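Local coordinates for protein post-proline cleaving enzyme (Rickettsia typhi, PDB 4HVT) that is probably a serine peptidase of the prolyl oligopeptidase family, cutting short peptides on the carboxyl side of proline, at residues 74-85 and 97-105. Residues are numbered along the deposited sequence; the frame is centred on the assembly and turned at random.
Sequences PYGVIRKGYVYN and WRRTLVDNY. With EDO (1,2-ethanediol), chain C.
Asn-85 OD1 takes two hydrogen bonds from one arginine: Arg-98 NE lies 2.8 Å from it in the carbonyl plane, and Arg-98 NH2 reaches the same oxygen from above that plane. The amide is also held at its nitrogen, where Asn-85 ND2 donates almost straight (171°) to Tyr-75 O and, in this crystal, to an ethanediol, so its flip state is well defined. On the other side of the sheet Arg-99 leans across two tyrosines. Its extended chain lays the guanidinium flat on Tyr-82, planes 2° apart, in a cation-pi stack with Arg-99 CZ 3.6 Å from the ring centroid; Leu-101 CD2 covers the opposite face of that ring. Arg-99 NH1 meanwhile donates to Tyr-84 OH at 3.0 Å, and Arg-99 CB rests on a face of the Tyr-84 ring, whose other face carries the guanidinium of Arg-79, itself hydrogen-bonded through NH1 to Tyr-404 OH. Back on the Asn-85 face, Tyr-105, with CG anti to its backbone N (chi1 -173°), receives Val-83 CG1 over one face of its ring and bonds through OH to Pro-74 O at 2.7 Å. Strands 82-87 and 96-101 form an antiparallel hairpin inside a four-stranded sheet consistent with one propeller blade. Within that sheet strand 77-79 pairs with 82-87 and strand 113-117 with 96-101, supplying Glu-113 as salt-bridge partner of Arg-99, while Ile-78 and Tyr-105 pack on strands 410-415 and 422-426 of a neighbouring sheet.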
# COMPACT_ATOMS: atom_id res chain seq x y z
N PRO A 74 2.77 -19.70 2.37
CA PRO A 74 3.76 -19.14 1.42
C PRO A 74 3.10 -18.71 0.10
O PRO A 74 3.00 -19.49 -0.82
CB PRO A 74 4.73 -20.31 1.22
CG PRO A 74 3.85 -21.52 1.33
CD PRO A 74 2.81 -21.17 2.35
N TYR A 75 2.60 -17.50 0.03
CA TYR A 75 1.91 -17.01 -1.14
C TYR A 75 2.92 -16.89 -2.28
O TYR A 75 4.13 -16.68 -2.07
CB TYR A 75 1.25 -15.66 -0.83
CG TYR A 75 0.19 -15.78 0.23
CD1 TYR A 75 -1.04 -16.34 -0.06
CD2 TYR A 75 0.43 -15.38 1.55
CE1 TYR A 75 -2.00 -16.49 0.88
CE2 TYR A 75 -0.55 -15.54 2.52
CZ TYR A 75 -1.76 -16.11 2.17
OH TYR A 75 -2.72 -16.29 3.12
N GLY A 76 2.45 -17.03 -3.49
CA GLY A 76 3.37 -16.91 -4.62
C GLY A 76 2.82 -16.53 -5.96
O GLY A 76 1.68 -16.16 -6.07
N VAL A 77 3.67 -16.67 -6.97
CA VAL A 77 3.37 -16.36 -8.38
C VAL A 77 4.02 -17.46 -9.24
O VAL A 77 5.17 -17.88 -9.00
CB VAL A 77 3.85 -14.94 -8.76
CG1 VAL A 77 5.32 -14.82 -8.67
CG2 VAL A 77 3.45 -14.61 -10.17
N ILE A 78 3.29 -17.94 -10.26
CA ILE A 78 3.77 -18.93 -11.19
C ILE A 78 4.46 -18.29 -12.40
O ILE A 78 3.88 -17.44 -13.09
CB ILE A 78 2.61 -19.76 -11.73
CG1 ILE A 78 1.99 -20.59 -10.56
CG2 ILE A 78 3.08 -20.65 -12.89
CD1 ILE A 78 0.69 -21.33 -10.85
N ARG A 79 5.69 -18.73 -12.63
CA ARG A 79 6.41 -18.51 -13.88
C ARG A 79 7.13 -19.77 -14.34
O ARG A 79 7.88 -20.40 -13.59
CB ARG A 79 7.43 -17.36 -13.73
CG ARG A 79 6.87 -15.97 -13.53
CD ARG A 79 7.92 -14.90 -13.78
NE ARG A 79 9.02 -15.02 -12.84
CZ ARG A 79 8.93 -14.62 -11.56
NH1 ARG A 79 7.83 -14.09 -11.07
NH2 ARG A 79 9.97 -14.76 -10.76
N LYS A 80 6.84 -20.17 -15.58
CA LYS A 80 7.51 -21.26 -16.29
C LYS A 80 7.68 -22.51 -15.43
O LYS A 80 8.77 -23.04 -15.27
CB LYS A 80 8.83 -20.79 -16.90
CG LYS A 80 8.64 -19.63 -17.89
CD LYS A 80 9.93 -19.26 -18.58
CE LYS A 80 9.76 -18.07 -19.53
NZ LYS A 80 9.19 -16.88 -18.85
N GLY A 81 6.56 -22.92 -14.84
CA GLY A 81 6.47 -24.22 -14.12
C GLY A 81 6.89 -24.18 -12.66
O GLY A 81 6.95 -25.23 -11.99
N TYR A 82 7.24 -22.99 -12.17
CA TYR A 82 7.66 -22.81 -10.77
C TYR A 82 6.79 -21.77 -10.10
O TYR A 82 6.35 -20.81 -10.73
CB TYR A 82 9.12 -22.30 -10.71
CG TYR A 82 10.15 -23.31 -11.01
CD1 TYR A 82 10.49 -23.59 -12.31
CD2 TYR A 82 10.80 -24.01 -10.00
CE1 TYR A 82 11.43 -24.54 -12.62
CE2 TYR A 82 11.77 -24.96 -10.31
CZ TYR A 82 12.07 -25.21 -11.62
OH TYR A 82 13.02 -26.17 -11.94
N VAL A 83 6.62 -21.91 -8.79
CA VAL A 83 6.06 -20.90 -7.95
C VAL A 83 7.17 -20.24 -7.20
O VAL A 83 8.02 -20.91 -6.59
CB VAL A 83 5.09 -21.49 -6.88
CG1 VAL A 83 4.57 -20.39 -5.99
CG2 VAL A 83 3.98 -22.24 -7.61
N TYR A 84 7.17 -18.92 -7.30
CA TYR A 84 8.12 -18.02 -6.61
C TYR A 84 7.48 -17.45 -5.35
O TYR A 84 6.32 -17.09 -5.34
CB TYR A 84 8.59 -16.91 -7.56
CG TYR A 84 9.43 -17.41 -8.69
CD1 TYR A 84 8.87 -18.10 -9.75
CD2 TYR A 84 10.85 -17.25 -8.67
CE1 TYR A 84 9.66 -18.62 -10.76
CE2 TYR A 84 11.64 -17.79 -9.68
CZ TYR A 84 11.04 -18.47 -10.73
OH TYR A 84 11.82 -19.02 -11.74
N ASN A 85 8.28 -17.34 -4.27
CA ASN A 85 7.79 -16.96 -2.96
C ASN A 85 8.87 -16.15 -2.27
O ASN A 85 10.07 -16.39 -2.49
CB ASN A 85 7.42 -18.24 -2.16
CG ASN A 85 7.23 -18.01 -0.68
OD1 ASN A 85 8.06 -18.40 0.12
ND2 ASN A 85 6.13 -17.39 -0.31
N TRP A 97 14.24 -15.14 -1.12
CA TRP A 97 13.53 -15.30 -2.38
C TRP A 97 13.80 -16.71 -2.91
O TRP A 97 14.95 -17.15 -3.01
CB TRP A 97 13.94 -14.22 -3.36
CG TRP A 97 13.24 -14.24 -4.70
CD1 TRP A 97 11.91 -14.17 -4.94
CD2 TRP A 97 13.88 -14.23 -5.99
NE1 TRP A 97 11.66 -14.20 -6.31
CE2 TRP A 97 12.86 -14.18 -6.97
CE3 TRP A 97 15.23 -14.24 -6.41
CZ2 TRP A 97 13.13 -14.20 -8.35
CZ3 TRP A 97 15.51 -14.25 -7.76
CH2 TRP A 97 14.46 -14.19 -8.72
N ARG A 98 12.71 -17.45 -3.14
CA ARG A 98 12.79 -18.90 -3.35
C ARG A 98 11.70 -19.41 -4.30
O ARG A 98 10.76 -18.68 -4.68
CB ARG A 98 12.79 -19.63 -2.01
CG ARG A 98 11.54 -19.43 -1.23
CD ARG A 98 11.61 -20.09 0.16
NE ARG A 98 10.26 -20.11 0.64
CZ ARG A 98 9.83 -20.78 1.71
NH1 ARG A 98 10.68 -21.48 2.45
NH2 ARG A 98 8.55 -20.71 2.04
N ARG A 99 11.92 -20.61 -4.81
CA ARG A 99 10.97 -21.21 -5.74
C ARG A 99 10.82 -22.72 -5.59
O ARG A 99 11.71 -23.42 -5.08
CB ARG A 99 11.35 -20.87 -7.19
CG ARG A 99 12.59 -21.56 -7.67
CD ARG A 99 12.88 -21.24 -9.12
NE ARG A 99 13.92 -22.12 -9.63
CZ ARG A 99 14.15 -22.27 -10.93
NH1 ARG A 99 13.45 -21.57 -11.80
NH2 ARG A 99 15.07 -23.11 -11.34
N THR A 100 9.70 -23.20 -6.10
CA THR A 100 9.44 -24.64 -6.14
C THR A 100 8.59 -24.99 -7.35
O THR A 100 7.74 -24.19 -7.82
CB THR A 100 8.77 -25.14 -4.84
OG1 THR A 100 8.97 -26.54 -4.68
CG2 THR A 100 7.31 -24.87 -4.84
N LEU A 101 8.78 -26.19 -7.87
CA LEU A 101 7.93 -26.67 -8.95
C LEU A 101 6.44 -26.58 -8.55
O LEU A 101 6.08 -26.86 -7.41
CB LEU A 101 8.30 -28.11 -9.27
CG LEU A 101 9.71 -28.28 -9.90
CD1 LEU A 101 10.18 -29.71 -9.90
CD2 LEU A 101 9.65 -27.76 -11.33
N VAL A 102 5.59 -26.20 -9.50
CA VAL A 102 4.20 -26.01 -9.26
C VAL A 102 3.63 -27.33 -8.69
O VAL A 102 2.79 -27.30 -7.79
CB VAL A 102 3.40 -25.59 -10.54
CG1 VAL A 102 1.92 -25.60 -10.26
CG2 VAL A 102 3.75 -24.20 -11.01
N ASP A 103 4.09 -28.48 -9.20
CA ASP A 103 3.60 -29.76 -8.65
C ASP A 103 3.88 -29.94 -7.14
O ASP A 103 3.15 -30.66 -6.46
CB ASP A 103 4.17 -30.95 -9.40
CG ASP A 103 3.41 -31.27 -10.69
OD1 ASP A 103 2.64 -30.44 -11.19
OD2 ASP A 103 3.59 -32.40 -11.20
N ASN A 104 4.96 -29.37 -6.63
CA ASN A 104 5.31 -29.46 -5.22
C ASN A 104 4.52 -28.51 -4.35
O ASN A 104 4.47 -28.69 -3.15
CB ASN A 104 6.78 -29.13 -4.98
CG ASN A 104 7.71 -30.13 -5.60
OD1 ASN A 104 7.36 -31.29 -5.75
ND2 ASN A 104 8.90 -29.68 -5.97
N TYR A 105 3.97 -27.46 -4.96
CA TYR A 105 3.36 -26.35 -4.20
C TYR A 105 2.10 -26.81 -3.49
O TYR A 105 1.68 -26.17 -2.52
CB TYR A 105 3.07 -25.15 -5.13
CG TYR A 105 2.61 -23.92 -4.43
CD1 TYR A 105 3.46 -23.24 -3.52
CD2 TYR A 105 1.40 -23.36 -4.74
CE1 TYR A 105 3.05 -22.06 -2.94
CE2 TYR A 105 0.99 -22.17 -4.17
CZ TYR A 105 1.82 -21.53 -3.27
OH TYR A 105 1.40 -20.32 -2.77
C1 EDO C . 5.76 -15.56 4.91
O1 EDO C . 6.88 -14.65 4.88
C2 EDO C . 5.11 -15.58 3.52
O2 EDO C . 5.92 -16.23 2.52